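Local atomic coordinates of L-ribulose 3-epimerase (PDB entry 3VYL), a protein that catalyses the epimerization of ketoses at C3, probably interconverting L-ribulose and L-xylulose most efficiently, and carries a bound manganese ion. Residues 34-39 and 202-207; 102-107 and 176-181; 145-150 and 239-244. One frame throughout, in Å; residues are numbered along the deposited sequence.

How the contacts relate
From the N terminus, residues 34-39 on the second strand of the TIM barrel open the longest loop, which contact 1 closes across the barrel at 202-207 on the seventh. Contact 2, between 102-107 on the fourth strand and 176-181 on the sixth, lies wholly within that loop. Contact 3 starts at 145-150 on the fifth strand, inside both spans, and ends at 239-244 on the eighth, so it crosses the other two. All three converge on one manganese ion: contact 1 supplies His-206, contact 2 Asp-180, and contact 3 Glu-147 and Glu-241. The strands 175-180, 202-207 and 238-240 are successive neighbours in the sheet.

Contact 1: residues 34-39 and 202-207; sequences LIEFSY and IGYVHI. With MN (manganese (II) ion), chain I.
Glu-36 reaches across the barrel interior to meet His-206 and Tyr-204, and hydrogen bonds make up most of this contact. The carboxylate and the imidazole of His-206 lie almost in one plane, 12° apart. NE2 of His-206 stands at the ring edge and is shared by the two oxygens: it lies 2.9 Å from Glu-36 OE1, the straighter bond at 158°, and is held by OE2 on a more bent path, each oxygen using its syn lone pair. Tyr-204 comes in differently. Its OH donates to Glu-36 OE1 at 2.8 Å from above the carboxylate plane, so OE1 accepts two bonds. OE2 also has Ser-64 OG as a partner, and the Tyr-204 hydroxyl is hydrogen-bonded to Ser-239 as well. The extended Glu-36 chain, with CG anti to the backbone N (chi1 -177°), carries the carboxylate this far.

Van der Waals contact adds little: Leu-34 CD2 lies 3.7 Å from Tyr-204 OH.

Metal coordination uses the other nitrogen of the ring: His-206 ND1 binds manganese at 2.2 Å. Glu-36 is therefore a second-shell residue that fixes the rotation of a first-shell ligand. The strand axes stay 11.6 Å apart at their closest, so only side chains bridge them. This is a His-carboxylate pair behind the manganese site of a TIM barrel.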
ATOM      1  N   LEU A  34     -27.821  -1.251 -11.733  1.00 34.75           N
ATOM      2  CA  LEU A  34     -28.266   0.128 -11.902  1.00 33.50           C
ATOM      3  C   LEU A  34     -27.674   0.675 -13.203  1.00 33.83           C
ATOM      4  O   LEU A  34     -26.686   0.130 -13.720  1.00 32.79           O
ATOM      5  CB  LEU A  34     -27.872   0.979 -10.701  1.00 31.44           C
ATOM      6  CG  LEU A  34     -28.331   2.436 -10.667  1.00 31.13           C
ATOM      7  CD1 LEU A  34     -28.815   2.804  -9.277  1.00 30.68           C
ATOM      8  CD2 LEU A  34     -27.197   3.363 -11.097  1.00 32.29           C
ATOM      9  N   ILE A  35     -28.307   1.718 -13.742  1.00 33.48           N
ATOM     10  CA  ILE A  35     -27.772   2.465 -14.881  1.00 32.46           C
ATOM     11  C   ILE A  35     -27.785   3.949 -14.568  1.00 32.69           C
ATOM     12  O   ILE A  35     -28.764   4.476 -14.034  1.00 34.22           O
ATOM     13  CB  ILE A  35     -28.509   2.152 -16.223  1.00 33.26           C
ATOM     14  CG1 ILE A  35     -27.767   2.747 -17.438  1.00 33.23           C
ATOM     15  CG2 ILE A  35     -29.959   2.629 -16.208  1.00 32.25           C
ATOM     16  CD1 ILE A  35     -26.435   2.098 -17.752  1.00 32.62           C
ATOM     17  N   GLU A  36     -26.678   4.609 -14.871  1.00 33.53           N
ATOM     18  CA  GLU A  36     -26.578   6.047 -14.720  1.00 34.56           C
ATOM     19  C   GLU A  36     -26.587   6.709 -16.096  1.00 35.51           C
ATOM     20  O   GLU A  36     -25.775   6.382 -16.971  1.00 34.55           O
ATOM     21  CB  GLU A  36     -25.303   6.397 -13.953  1.00 36.03           C
ATOM     22  CG  GLU A  36     -25.081   7.876 -13.641  1.00 35.80           C
ATOM     23  CD  GLU A  36     -23.887   8.076 -12.731  1.00 36.21           C
ATOM     24  OE1 GLU A  36     -23.443   7.065 -12.149  1.00 37.36           O
ATOM     25  OE2 GLU A  36     -23.390   9.217 -12.586  1.00 34.32           O
ATOM     26  N   PHE A  37     -27.479   7.655 -16.285  1.00 35.85           N
ATOM     27  CA  PHE A  37     -27.594   8.377 -17.517  1.00 36.82           C
ATOM     28  C   PHE A  37     -27.171   9.778 -17.248  1.00 40.00           C
ATOM     29  O   PHE A  37     -27.486  10.280 -16.239  1.00 38.06           O
ATOM     30  CB  PHE A  37     -29.035   8.352 -17.993  1.00 34.48           C
ATOM     31  CG  PHE A  37     -29.452   7.054 -18.606  1.00 32.80           C
ATOM     32  CD1 PHE A  37     -28.835   6.584 -19.716  1.00 31.99           C
ATOM     33  CD2 PHE A  37     -30.464   6.335 -18.077  1.00 31.46           C
ATOM     34  CE1 PHE A  37     -29.196   5.414 -20.284  1.00 32.10           C
ATOM     35  CE2 PHE A  37     -30.850   5.171 -18.640  1.00 31.58           C
ATOM     36  CZ  PHE A  37     -30.212   4.703 -19.742  1.00 32.47           C
ATOM     37  N   SER A  38     -26.348  10.349 -18.112  1.00 48.11           N
ATOM     38  CA  SER A  38     -25.927  11.747 -18.047  1.00 55.76           C
ATOM     39  C   SER A  38     -26.863  12.892 -18.354  1.00 59.73           C
ATOM     40  O   SER A  38     -26.797  13.908 -17.723  1.00 60.39           O
ATOM     41  CB  SER A  38     -24.805  11.978 -19.008  1.00 61.66           C
ATOM     42  OG  SER A  38     -25.153  13.069 -19.861  1.00 67.12           O
ATOM     43  N   TYR A  39     -27.586  12.805 -19.449  1.00 64.45           N
ATOM     44  CA  TYR A  39     -28.774  13.604 -19.661  1.00 66.58           C
ATOM     45  C   TYR A  39     -29.508  13.131 -20.887  1.00 62.82           C
ATOM     46  O   TYR A  39     -28.893  12.777 -21.863  1.00 58.09           O
ATOM     47  CB  TYR A  39     -28.457  15.093 -19.733  1.00 71.24           C
ATOM     48  CG  TYR A  39     -29.660  15.969 -19.531  1.00 75.00           C
ATOM     49  CD1 TYR A  39     -30.042  16.379 -18.283  1.00 74.76           C
ATOM     50  CD2 TYR A  39     -30.413  16.374 -20.596  1.00 78.86           C
ATOM     51  CE1 TYR A  39     -31.138  17.179 -18.107  1.00 74.18           C
ATOM     52  CE2 TYR A  39     -31.513  17.167 -20.432  1.00 78.79           C
ATOM     53  CZ  TYR A  39     -31.855  17.561 -19.185  1.00 77.80           C
ATOM     54  OH  TYR A  39     -32.942  18.330 -19.045  1.00 78.85           O
ATOM     55  N   ILE A 202     -22.909  10.711   2.788  1.00 34.80           N
ATOM     56  CA  ILE A 202     -22.604  10.196   1.463  1.00 32.52           C
ATOM     57  C   ILE A 202     -23.844   9.606   0.806  1.00 32.09           C
ATOM     58  O   ILE A 202     -24.377   8.596   1.266  1.00 32.32           O
ATOM     59  CB  ILE A 202     -21.495   9.119   1.478  1.00 30.22           C
ATOM     60  CG1 ILE A 202     -20.265   9.601   2.249  1.00 29.83           C
ATOM     61  CG2 ILE A 202     -21.109   8.756   0.050  1.00 29.89           C
ATOM     62  CD1 ILE A 202     -19.270   8.503   2.578  1.00 28.65           C
ATOM     63  N   GLY A 203     -24.263  10.216  -0.298  1.00 31.65           N
ATOM     64  CA  GLY A 203     -25.429   9.761  -1.043  1.00 31.41           C
ATOM     65  C   GLY A 203     -25.145   8.874  -2.238  1.00 31.94           C
ATOM     66  O   GLY A 203     -26.016   8.118  -2.679  1.00 31.79           O
ATOM     67  N   TYR A 204     -23.931   8.952  -2.774  1.00 31.15           N
ATOM     68  CA  TYR A 204     -23.599   8.192  -3.981  1.00 30.36           C
ATOM     69  C   TYR A 204     -22.081   8.093  -4.160  1.00 30.88           C
ATOM     70  O   TYR A 204     -21.336   8.989  -3.736  1.00 31.64           O
ATOM     71  CB  TYR A 204     -24.263   8.872  -5.186  1.00 29.66           C
ATOM     72  CG  TYR A 204     -24.395   8.060  -6.455  1.00 29.00           C
ATOM     73  CD1 TYR A 204     -24.026   8.612  -7.681  1.00 29.17           C
ATOM     74  CD2 TYR A 204     -24.914   6.759  -6.443  1.00 28.53           C
ATOM     75  CE1 TYR A 204     -24.155   7.898  -8.861  1.00 29.17           C
ATOM     76  CE2 TYR A 204     -25.038   6.032  -7.616  1.00 29.43           C
ATOM     77  CZ  TYR A 204     -24.660   6.610  -8.827  1.00 30.27           C
ATOM     78  OH  TYR A 204     -24.766   5.907 -10.012  1.00 30.23           O
ATOM     79  N   VAL A 205     -21.618   7.009  -4.781  1.00 29.79           N
ATOM     80  CA  VAL A 205     -20.179   6.820  -5.005  1.00 29.78           C
ATOM     81  C   VAL A 205     -19.852   6.400  -6.438  1.00 30.19           C
ATOM     82  O   VAL A 205     -20.503   5.508  -6.997  1.00 31.80           O
ATOM     83  CB  VAL A 205     -19.571   5.793  -4.008  1.00 28.67           C
ATOM     84  CG1 VAL A 205     -18.183   5.348  -4.456  1.00 27.00           C
ATOM     85  CG2 VAL A 205     -19.526   6.373  -2.599  1.00 28.03           C
ATOM     86  N   HIS A 206     -18.840   7.036  -7.027  1.00 29.36           N
ATOM     87  CA  HIS A 206     -18.269   6.548  -8.281  1.00 28.54           C
ATOM     88  C   HIS A 206     -17.000   5.796  -8.039  1.00 27.24           C
ATOM     89  O   HIS A 206     -16.061   6.316  -7.442  1.00 28.16           O
ATOM     90  CB  HIS A 206     -17.978   7.691  -9.240  1.00 30.89           C
ATOM     91  CG  HIS A 206     -19.163   8.132 -10.066  1.00 32.66           C
ATOM     92  ND1 HIS A 206     -19.261   9.379 -10.572  1.00 34.14           N
ATOM     93  CD2 HIS A 206     -20.312   7.450 -10.466  1.00 32.16           C
ATOM     94  CE1 HIS A 206     -20.415   9.492 -11.262  1.00 34.18           C
ATOM     95  NE2 HIS A 206     -21.059   8.313 -11.190  1.00 33.35           N
ATOM     96  N   ILE A 207     -16.958   4.558  -8.505  1.00 26.02           N
ATOM     97  CA  ILE A 207     -15.734   3.787  -8.539  1.00 25.14           C
ATOM     98  C   ILE A 207     -15.055   4.007  -9.894  1.00 24.49           C
ATOM     99  O   ILE A 207     -15.617   3.695 -10.937  1.00 24.77           O
ATOM    100  CB  ILE A 207     -16.023   2.291  -8.291  1.00 25.48           C
ATOM    101  CG1 ILE A 207     -16.625   2.097  -6.895  1.00 26.86           C
ATOM    102  CG2 ILE A 207     -14.771   1.436  -8.452  1.00 25.55           C
ATOM    103  CD1 ILE A 207     -15.810   2.659  -5.743  1.00 26.59           C
TER
HETATM  104 MN    MN I1001     -17.782  10.829 -11.250  1.00 21.12          MN
HETATM  105  O   HOH W   1     -17.430  12.374 -13.011  1.00 31.83           O

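Contact 2: residues 102-107 and 176-181; sequences KVAGIL and FLHLDT. With MN (manganese (II) ion), chain I.
His-178 meets Ala-104 and Gly-105 because its chi1 of 176°, a trans turn about the CA-CB bond, swings the imidazole inward from its strand. Gly-105 contributes through its main chain: the chain turns a corner at this residue with phi 109°, a conformation that suits glycine because a CB there would jam against the carbonyl oxygen of Ala-104. The setting is the interior of the TIM barrel, where strand 143-147 runs between the two strands in contact. Their nearest CA atoms, those of Ala-104 and His-178, are 6.7 Å apart.

Two approaches to the imidazole make the contact. Gly-105 N comes to its edge, in the ring plane, and gives a weak hydrogen bond to His-178 ND1 at 3.3 Å. Ala-104 CB packs obliquely on the same part of the ring, 3.4 Å from His-178 ND1 and 3.9 Å from His-178 CE1. One backbone N-H and one methyl thus bear on a single corner of the imidazole.

Beyond the two segments, His-178 also packs edge-to-face with the ring of the manganese ligand His-206, and its ring meets that of Tyr-204 with the planes at about 55°. This places it directly beside the metal site. Two residues along the same strand, Asp-180 belongs to that site directly. It is also the N-cap of helix 181-187, where OD1 makes a weak bond to the backbone N of Phe-182. The two carboxylate oxygens divide the work: while OD1 faces the helix start, Asp-180 OD2 binds manganese at 2.1 Å.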
ATOM      1  N   LYS A 102     -32.038   9.412  -7.242  1.00 39.58           N
ATOM      2  CA  LYS A 102     -30.853  10.282  -7.150  1.00 37.53           C
ATOM      3  C   LYS A 102     -30.581  11.151  -8.391  1.00 36.00           C
ATOM      4  O   LYS A 102     -30.528  10.646  -9.519  1.00 34.22           O
ATOM      5  CB  LYS A 102     -29.590   9.451  -6.868  1.00 36.89           C
ATOM      6  CG  LYS A 102     -29.684   8.476  -5.713  1.00 36.38           C
ATOM      7  CD  LYS A 102     -28.370   7.742  -5.511  1.00 34.75           C
ATOM      8  CE  LYS A 102     -28.419   6.842  -4.283  1.00 34.56           C
ATOM      9  NZ  LYS A 102     -28.543   7.601  -3.007  1.00 31.95           N
ATOM     10  N   VAL A 103     -30.394  12.449  -8.161  1.00 35.14           N
ATOM     11  CA  VAL A 103     -29.754  13.341  -9.131  1.00 36.14           C
ATOM     12  C   VAL A 103     -28.341  13.643  -8.623  1.00 35.99           C
ATOM     13  O   VAL A 103     -28.176  14.248  -7.557  1.00 33.84           O
ATOM     14  CB  VAL A 103     -30.529  14.669  -9.343  1.00 36.52           C
ATOM     15  CG1 VAL A 103     -29.737  15.623 -10.229  1.00 36.35           C
ATOM     16  CG2 VAL A 103     -31.890  14.414  -9.970  1.00 37.55           C
ATOM     17  N   ALA A 104     -27.336  13.294  -9.404  1.00 36.51           N
ATOM     18  CA  ALA A 104     -25.943  13.442  -9.024  1.00 37.05           C
ATOM     19  C   ALA A 104     -25.095  14.229 -10.035  1.00 37.75           C
ATOM     20  O   ALA A 104     -25.594  14.724 -10.986  1.00 37.40           O
ATOM     21  CB  ALA A 104     -25.349  12.078  -8.753  1.00 35.65           C
ATOM     22  N   GLY A 105     -23.805  14.359  -9.806  1.00 38.00           N
ATOM     23  CA  GLY A 105     -22.958  15.071 -10.722  1.00 36.10           C
ATOM     24  C   GLY A 105     -22.489  16.379 -10.178  1.00 36.12           C
ATOM     25  O   GLY A 105     -22.541  16.602  -9.005  1.00 36.11           O
ATOM     26  N   ILE A 106     -21.996  17.235 -11.049  1.00 35.03           N
ATOM     27  CA  ILE A 106     -21.544  18.534 -10.630  1.00 34.12           C
ATOM     28  C   ILE A 106     -22.692  19.472 -10.705  1.00 33.16           C
ATOM     29  O   ILE A 106     -23.120  19.866 -11.729  1.00 32.62           O
ATOM     30  CB  ILE A 106     -20.419  19.036 -11.525  1.00 34.18           C
ATOM     31  CG1 ILE A 106     -19.450  17.916 -11.818  1.00 33.56           C
ATOM     32  CG2 ILE A 106     -19.635  20.120 -10.842  1.00 32.70           C
ATOM     33  CD1 ILE A 106     -18.117  18.446 -12.214  1.00 32.92           C
ATOM     34  N   LEU A 107     -23.171  19.806  -9.537  1.00 32.37           N
ATOM     35  CA  LEU A 107     -24.426  20.428  -9.336  1.00 31.17           C
ATOM     36  C   LEU A 107     -24.221  21.727  -8.672  1.00 31.04           C
ATOM     37  O   LEU A 107     -25.135  22.447  -8.465  1.00 31.04           O
ATOM     38  CB  LEU A 107     -25.220  19.545  -8.411  1.00 30.00           C
ATOM     39  CG  LEU A 107     -26.232  18.571  -8.961  1.00 31.13           C
ATOM     40  CD1 LEU A 107     -25.749  17.711 -10.075  1.00 30.91           C
ATOM     41  CD2 LEU A 107     -26.724  17.700  -7.856  1.00 31.75           C
ATOM     42  N   PHE A 176     -26.854  15.614  -0.227  1.00 39.39           N
ATOM     43  CA  PHE A 176     -25.807  14.701   0.216  1.00 39.98           C
ATOM     44  C   PHE A 176     -24.541  14.816  -0.641  1.00 38.49           C
ATOM     45  O   PHE A 176     -24.474  15.636  -1.561  1.00 38.81           O
ATOM     46  CB  PHE A 176     -26.334  13.264   0.229  1.00 41.52           C
ATOM     47  CG  PHE A 176     -27.534  13.073   1.109  1.00 46.71           C
ATOM     48  CD1 PHE A 176     -27.407  13.076   2.500  1.00 47.23           C
ATOM     49  CD2 PHE A 176     -28.802  12.893   0.553  1.00 49.03           C
ATOM     50  CE1 PHE A 176     -28.516  12.901   3.313  1.00 46.76           C
ATOM     51  CE2 PHE A 176     -29.915  12.719   1.368  1.00 47.76           C
ATOM     52  CZ  PHE A 176     -29.770  12.725   2.746  1.00 45.97           C
ATOM     53  N   LEU A 177     -23.539  14.001  -0.318  1.00 36.89           N
ATOM     54  CA  LEU A 177     -22.278  13.977  -1.058  1.00 34.55           C
ATOM     55  C   LEU A 177     -22.221  12.869  -2.091  1.00 32.62           C
ATOM     56  O   LEU A 177     -22.680  11.740  -1.857  1.00 31.88           O
ATOM     57  CB  LEU A 177     -21.074  13.841  -0.126  1.00 33.16           C
ATOM     58  CG  LEU A 177     -20.710  15.005   0.781  1.00 33.13           C
ATOM     59  CD1 LEU A 177     -19.576  14.555   1.687  1.00 32.21           C
ATOM     60  CD2 LEU A 177     -20.330  16.243  -0.019  1.00 32.40           C
ATOM     61  N   HIS A 178     -21.642  13.221  -3.235  1.00 31.13           N
ATOM     62  CA  HIS A 178     -21.322  12.284  -4.283  1.00 29.87           C
ATOM     63  C   HIS A 178     -19.829  12.298  -4.366  1.00 29.78           C
ATOM     64  O   HIS A 178     -19.218  13.278  -4.800  1.00 30.56           O
ATOM     65  CB  HIS A 178     -21.997  12.714  -5.584  1.00 29.92           C
ATOM     66  CG  HIS A 178     -21.659  11.849  -6.785  1.00 30.83           C
ATOM     67  ND1 HIS A 178     -22.000  12.198  -8.043  1.00 29.83           N
ATOM     68  CD2 HIS A 178     -20.968  10.646  -6.888  1.00 30.85           C
ATOM     69  CE1 HIS A 178     -21.568  11.264  -8.901  1.00 29.20           C
ATOM     70  NE2 HIS A 178     -20.930  10.318  -8.201  1.00 30.61           N
ATOM     71  N   LEU A 179     -19.225  11.219  -3.886  1.00 28.51           N
ATOM     72  CA  LEU A 179     -17.775  11.052  -3.905  1.00 26.55           C
ATOM     73  C   LEU A 179     -17.312  10.193  -5.099  1.00 27.28           C
ATOM     74  O   LEU A 179     -18.004   9.246  -5.517  1.00 28.08           O
ATOM     75  CB  LEU A 179     -17.317  10.438  -2.581  1.00 24.54           C
ATOM     76  CG  LEU A 179     -17.615  11.216  -1.295  1.00 23.20           C
ATOM     77  CD1 LEU A 179     -17.029  10.477  -0.107  1.00 22.42           C
ATOM     78  CD2 LEU A 179     -17.085  12.641  -1.328  1.00 22.00           C
ATOM     79  N   ASP A 180     -16.141  10.517  -5.640  1.00 26.28           N
ATOM     80  CA  ASP A 180     -15.619   9.805  -6.804  1.00 26.23           C
ATOM     81  C   ASP A 180     -14.132   9.480  -6.590  1.00 25.72           C
ATOM     82  O   ASP A 180     -13.293  10.378  -6.507  1.00 25.31           O
ATOM     83  CB  ASP A 180     -15.857  10.658  -8.060  1.00 27.64           C
ATOM     84  CG  ASP A 180     -15.365  10.001  -9.340  1.00 29.81           C
ATOM     85  OD1 ASP A 180     -14.290   9.368  -9.321  1.00 30.64           O
ATOM     86  OD2 ASP A 180     -16.040  10.156 -10.388  1.00 31.96           O
ATOM     87  N   THR A 181     -13.816   8.191  -6.510  1.00 24.09           N
ATOM     88  CA  THR A 181     -12.469   7.747  -6.188  1.00 23.35           C
ATOM     89  C   THR A 181     -11.385   8.373  -7.082  1.00 23.43           C
ATOM     90  O   THR A 181     -10.330   8.786  -6.591  1.00 23.53           O
ATOM     91  CB  THR A 181     -12.373   6.223  -6.207  1.00 23.83           C
ATOM     92  OG1 THR A 181     -12.659   5.750  -7.523  1.00 24.88           O
ATOM     93  CG2 THR A 181     -13.368   5.607  -5.226  1.00 23.82           C
TER
HETATM   94 MN    MN I1001     -17.782  10.829 -11.250  1.00 21.12          MN
HETATM   95  O   HOH W   1     -17.430  12.374 -13.011  1.00 31.83           O

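Contact 3: residues 145-150 and 239-244; sequences NLEIVN and SFESFS. With MN (manganese (II) ion), chain I.
Glu-147 and Glu-241 meet through manganese rather than through each other. Glu-147 binds with OE2 at 2.1 Å, while its OE1 stays 3.4 Å from the metal, so this carboxylate is monodentate. Glu-241 is bidentate but lopsided, with OE2 at 2.4 Å from the manganese and OE1 at a longer 2.8 Å. That same OE1 accepts a hydrogen bond of 2.7 Å from a water that itself ligates the metal. Asp-180 and His-206 complete the set of protein ligands.

Behind this shell, both glutamates run out extended from their segments, 145-150 and 239-244, the first side-chain torsion close to trans in each (chi1 -161° in Glu-147, -159° in Glu-241). His-178 and His-183 pack against the side chain of Glu-147. Arg-212 NH2 makes a long, weak ion pair with Glu-241 OE1.

No hydrogen bond joins the two carboxylates. The 4.4 Å between Glu-147 OE2 and Glu-241 OE2 is the span of two ligands on nearly opposite sides of one metal. The link between these two segments therefore runs through the manganese, consistent with a site whose geometry depends on the bound ion.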
ATOM      1  N   ASN A 145     -27.256  14.817  -4.788  1.00 34.50           N
ATOM      2  CA  ASN A 145     -25.914  14.417  -4.377  1.00 33.62           C
ATOM      3  C   ASN A 145     -24.858  15.208  -5.121  1.00 31.66           C
ATOM      4  O   ASN A 145     -24.677  15.049  -6.329  1.00 31.10           O
ATOM      5  CB  ASN A 145     -25.714  12.916  -4.570  1.00 36.05           C
ATOM      6  CG  ASN A 145     -26.929  12.120  -4.154  1.00 37.81           C
ATOM      7  OD1 ASN A 145     -27.938  12.104  -4.863  1.00 40.04           O
ATOM      8  ND2 ASN A 145     -26.850  11.468  -2.993  1.00 36.86           N
ATOM      9  N   LEU A 146     -24.178  16.070  -4.374  1.00 30.29           N
ATOM     10  CA  LEU A 146     -23.176  16.983  -4.896  1.00 29.16           C
ATOM     11  C   LEU A 146     -21.861  16.277  -5.216  1.00 29.76           C
ATOM     12  O   LEU A 146     -21.185  15.821  -4.287  1.00 30.48           O
ATOM     13  CB  LEU A 146     -22.928  18.062  -3.850  1.00 28.27           C
ATOM     14  CG  LEU A 146     -23.676  19.390  -3.947  1.00 28.63           C
ATOM     15  CD1 LEU A 146     -25.142  19.251  -4.336  1.00 28.37           C
ATOM     16  CD2 LEU A 146     -23.513  20.149  -2.644  1.00 28.07           C
ATOM     17  N   GLU A 147     -21.491  16.172  -6.504  1.00 28.69           N
ATOM     18  CA  GLU A 147     -20.211  15.529  -6.841  1.00 26.62           C
ATOM     19  C   GLU A 147     -19.049  16.426  -6.507  1.00 26.47           C
ATOM     20  O   GLU A 147     -19.026  17.615  -6.847  1.00 26.74           O
ATOM     21  CB  GLU A 147     -20.095  15.001  -8.280  1.00 26.17           C
ATOM     22  CG  GLU A 147     -18.979  13.957  -8.412  1.00 25.65           C
ATOM     23  CD  GLU A 147     -18.853  13.290  -9.779  1.00 25.22           C
ATOM     24  OE1 GLU A 147     -19.674  13.548 -10.676  1.00 26.44           O
ATOM     25  OE2 GLU A 147     -17.915  12.489  -9.970  1.00 24.36           O
ATOM     26  N   ILE A 148     -18.103  15.825  -5.798  1.00 26.48           N
ATOM     27  CA  ILE A 148     -16.861  16.454  -5.394  1.00 25.39           C
ATOM     28  C   ILE A 148     -15.819  16.079  -6.436  1.00 24.44           C
ATOM     29  O   ILE A 148     -15.573  14.898  -6.674  1.00 23.29           O
ATOM     30  CB  ILE A 148     -16.434  15.924  -4.022  1.00 25.32           C
ATOM     31  CG1 ILE A 148     -17.589  16.057  -3.025  1.00 26.14           C
ATOM     32  CG2 ILE A 148     -15.176  16.628  -3.537  1.00 26.59           C
ATOM     33  CD1 ILE A 148     -18.068  17.480  -2.772  1.00 26.85           C
ATOM     34  N   VAL A 149     -15.219  17.084  -7.062  1.00 23.86           N
ATOM     35  CA  VAL A 149     -14.343  16.838  -8.210  1.00 24.16           C
ATOM     36  C   VAL A 149     -12.982  17.511  -8.075  1.00 23.92           C
ATOM     37  O   VAL A 149     -12.785  18.366  -7.203  1.00 24.22           O
ATOM     38  CB  VAL A 149     -15.015  17.221  -9.560  1.00 23.87           C
ATOM     39  CG1 VAL A 149     -16.253  16.367  -9.798  1.00 24.09           C
ATOM     40  CG2 VAL A 149     -15.366  18.692  -9.608  1.00 22.53           C
ATOM     41  N   ASN A 150     -12.055  17.125  -8.949  1.00 22.68           N
ATOM     42  CA  ASN A 150     -10.703  17.652  -8.896  1.00 21.87           C
ATOM     43  C   ASN A 150     -10.625  19.095  -9.381  1.00 21.44           C
ATOM     44  O   ASN A 150     -11.507  19.570 -10.097  1.00 20.98           O
ATOM     45  CB  ASN A 150      -9.748  16.737  -9.673  1.00 21.86           C
ATOM     46  CG  ASN A 150      -9.903  16.865 -11.173  1.00 21.66           C
ATOM     47  OD1 ASN A 150      -9.493  17.869 -11.765  1.00 20.76           O
ATOM     48  ND2 ASN A 150     -10.483  15.845 -11.798  1.00 20.66           N
ATOM     49  N   SER A 239     -21.355   3.297  -8.416  1.00 33.83           N
ATOM     50  CA  SER A 239     -21.249   2.920  -9.820  1.00 32.57           C
ATOM     51  C   SER A 239     -19.863   3.011 -10.392  1.00 30.42           C
ATOM     52  O   SER A 239     -19.081   3.876 -10.012  1.00 30.99           O
ATOM     53  CB  SER A 239     -22.195   3.755 -10.666  1.00 32.27           C
ATOM     54  OG  SER A 239     -23.503   3.315 -10.415  1.00 34.66           O
ATOM     55  N   PHE A 240     -19.591   2.108 -11.325  1.00 27.94           N
ATOM     56  CA  PHE A 240     -18.353   2.085 -12.076  1.00 27.20           C
ATOM     57  C   PHE A 240     -18.360   3.163 -13.152  1.00 27.71           C
ATOM     58  O   PHE A 240     -19.375   3.379 -13.806  1.00 28.33           O
ATOM     59  CB  PHE A 240     -18.180   0.705 -12.702  1.00 25.56           C
ATOM     60  CG  PHE A 240     -17.020   0.603 -13.646  1.00 25.50           C
ATOM     61  CD1 PHE A 240     -15.730   0.983 -13.248  1.00 24.87           C
ATOM     62  CD2 PHE A 240     -17.204   0.099 -14.926  1.00 24.28           C
ATOM     63  CE1 PHE A 240     -14.658   0.865 -14.111  1.00 23.46           C
ATOM     64  CE2 PHE A 240     -16.134  -0.010 -15.794  1.00 24.50           C
ATOM     65  CZ  PHE A 240     -14.859   0.367 -15.383  1.00 23.83           C
ATOM     66  N   GLU A 241     -17.219   3.820 -13.339  1.00 28.42           N
ATOM     67  CA  GLU A 241     -17.089   4.964 -14.254  1.00 28.93           C
ATOM     68  C   GLU A 241     -15.755   4.847 -15.018  1.00 28.48           C
ATOM     69  O   GLU A 241     -14.693   4.681 -14.420  1.00 26.48           O
ATOM     70  CB  GLU A 241     -17.149   6.271 -13.446  1.00 28.76           C
ATOM     71  CG  GLU A 241     -17.528   7.532 -14.212  1.00 29.37           C
ATOM     72  CD  GLU A 241     -17.449   8.811 -13.369  1.00 30.55           C
ATOM     73  OE1 GLU A 241     -17.814   9.886 -13.881  1.00 34.57           O
ATOM     74  OE2 GLU A 241     -17.026   8.780 -12.201  1.00 29.19           O
ATOM     75  N   SER A 242     -15.820   4.753 -16.334  1.00 29.63           N
ATOM     76  CA  SER A 242     -14.655   4.743 -17.201  1.00 31.33           C
ATOM     77  C   SER A 242     -15.069   5.222 -18.574  1.00 34.19           C
ATOM     78  O   SER A 242     -16.067   4.806 -19.069  1.00 34.69           O
ATOM     79  CB  SER A 242     -14.110   3.338 -17.277  1.00 30.28           C
ATOM     80  OG  SER A 242     -12.911   3.264 -17.962  1.00 30.98           O
ATOM     81  N   PHE A 243     -14.303   6.073 -19.222  1.00 37.77           N
ATOM     82  CA  PHE A 243     -14.744   6.597 -20.510  1.00 40.44           C
ATOM     83  C   PHE A 243     -13.735   6.380 -21.638  1.00 43.31           C
ATOM     84  O   PHE A 243     -12.528   6.171 -21.388  1.00 44.33           O
ATOM     85  CB  PHE A 243     -15.154   8.072 -20.382  1.00 41.19           C
ATOM     86  CG  PHE A 243     -16.235   8.329 -19.348  1.00 41.76           C
ATOM     87  CD1 PHE A 243     -17.454   7.633 -19.385  1.00 41.76           C
ATOM     88  CD2 PHE A 243     -16.045   9.278 -18.344  1.00 40.32           C
ATOM     89  CE1 PHE A 243     -18.445   7.875 -18.437  1.00 40.08           C
ATOM     90  CE2 PHE A 243     -17.036   9.526 -17.400  1.00 39.30           C
ATOM     91  CZ  PHE A 243     -18.235   8.830 -17.449  1.00 39.74           C
ATOM     92  N   SER A 244     -14.254   6.402 -22.870  1.00 42.32           N
ATOM     93  CA  SER A 244     -13.466   6.256 -24.099  1.00 41.66           C
ATOM     94  C   SER A 244     -13.794   7.359 -25.089  1.00 43.25           C
ATOM     95  O   SER A 244     -14.975   7.617 -25.386  1.00 42.19           O
ATOM     96  CB  SER A 244     -13.737   4.901 -24.765  1.00 42.23           C
ATOM     97  OG  SER A 244     -13.453   4.926 -26.162  1.00 40.25           O
TER
HETATM   98 MN    MN I1001     -17.782  10.829 -11.250  1.00 21.12          MN
HETATM   99  O   HOH W   1     -17.430  12.374 -13.011  1.00 31.83           O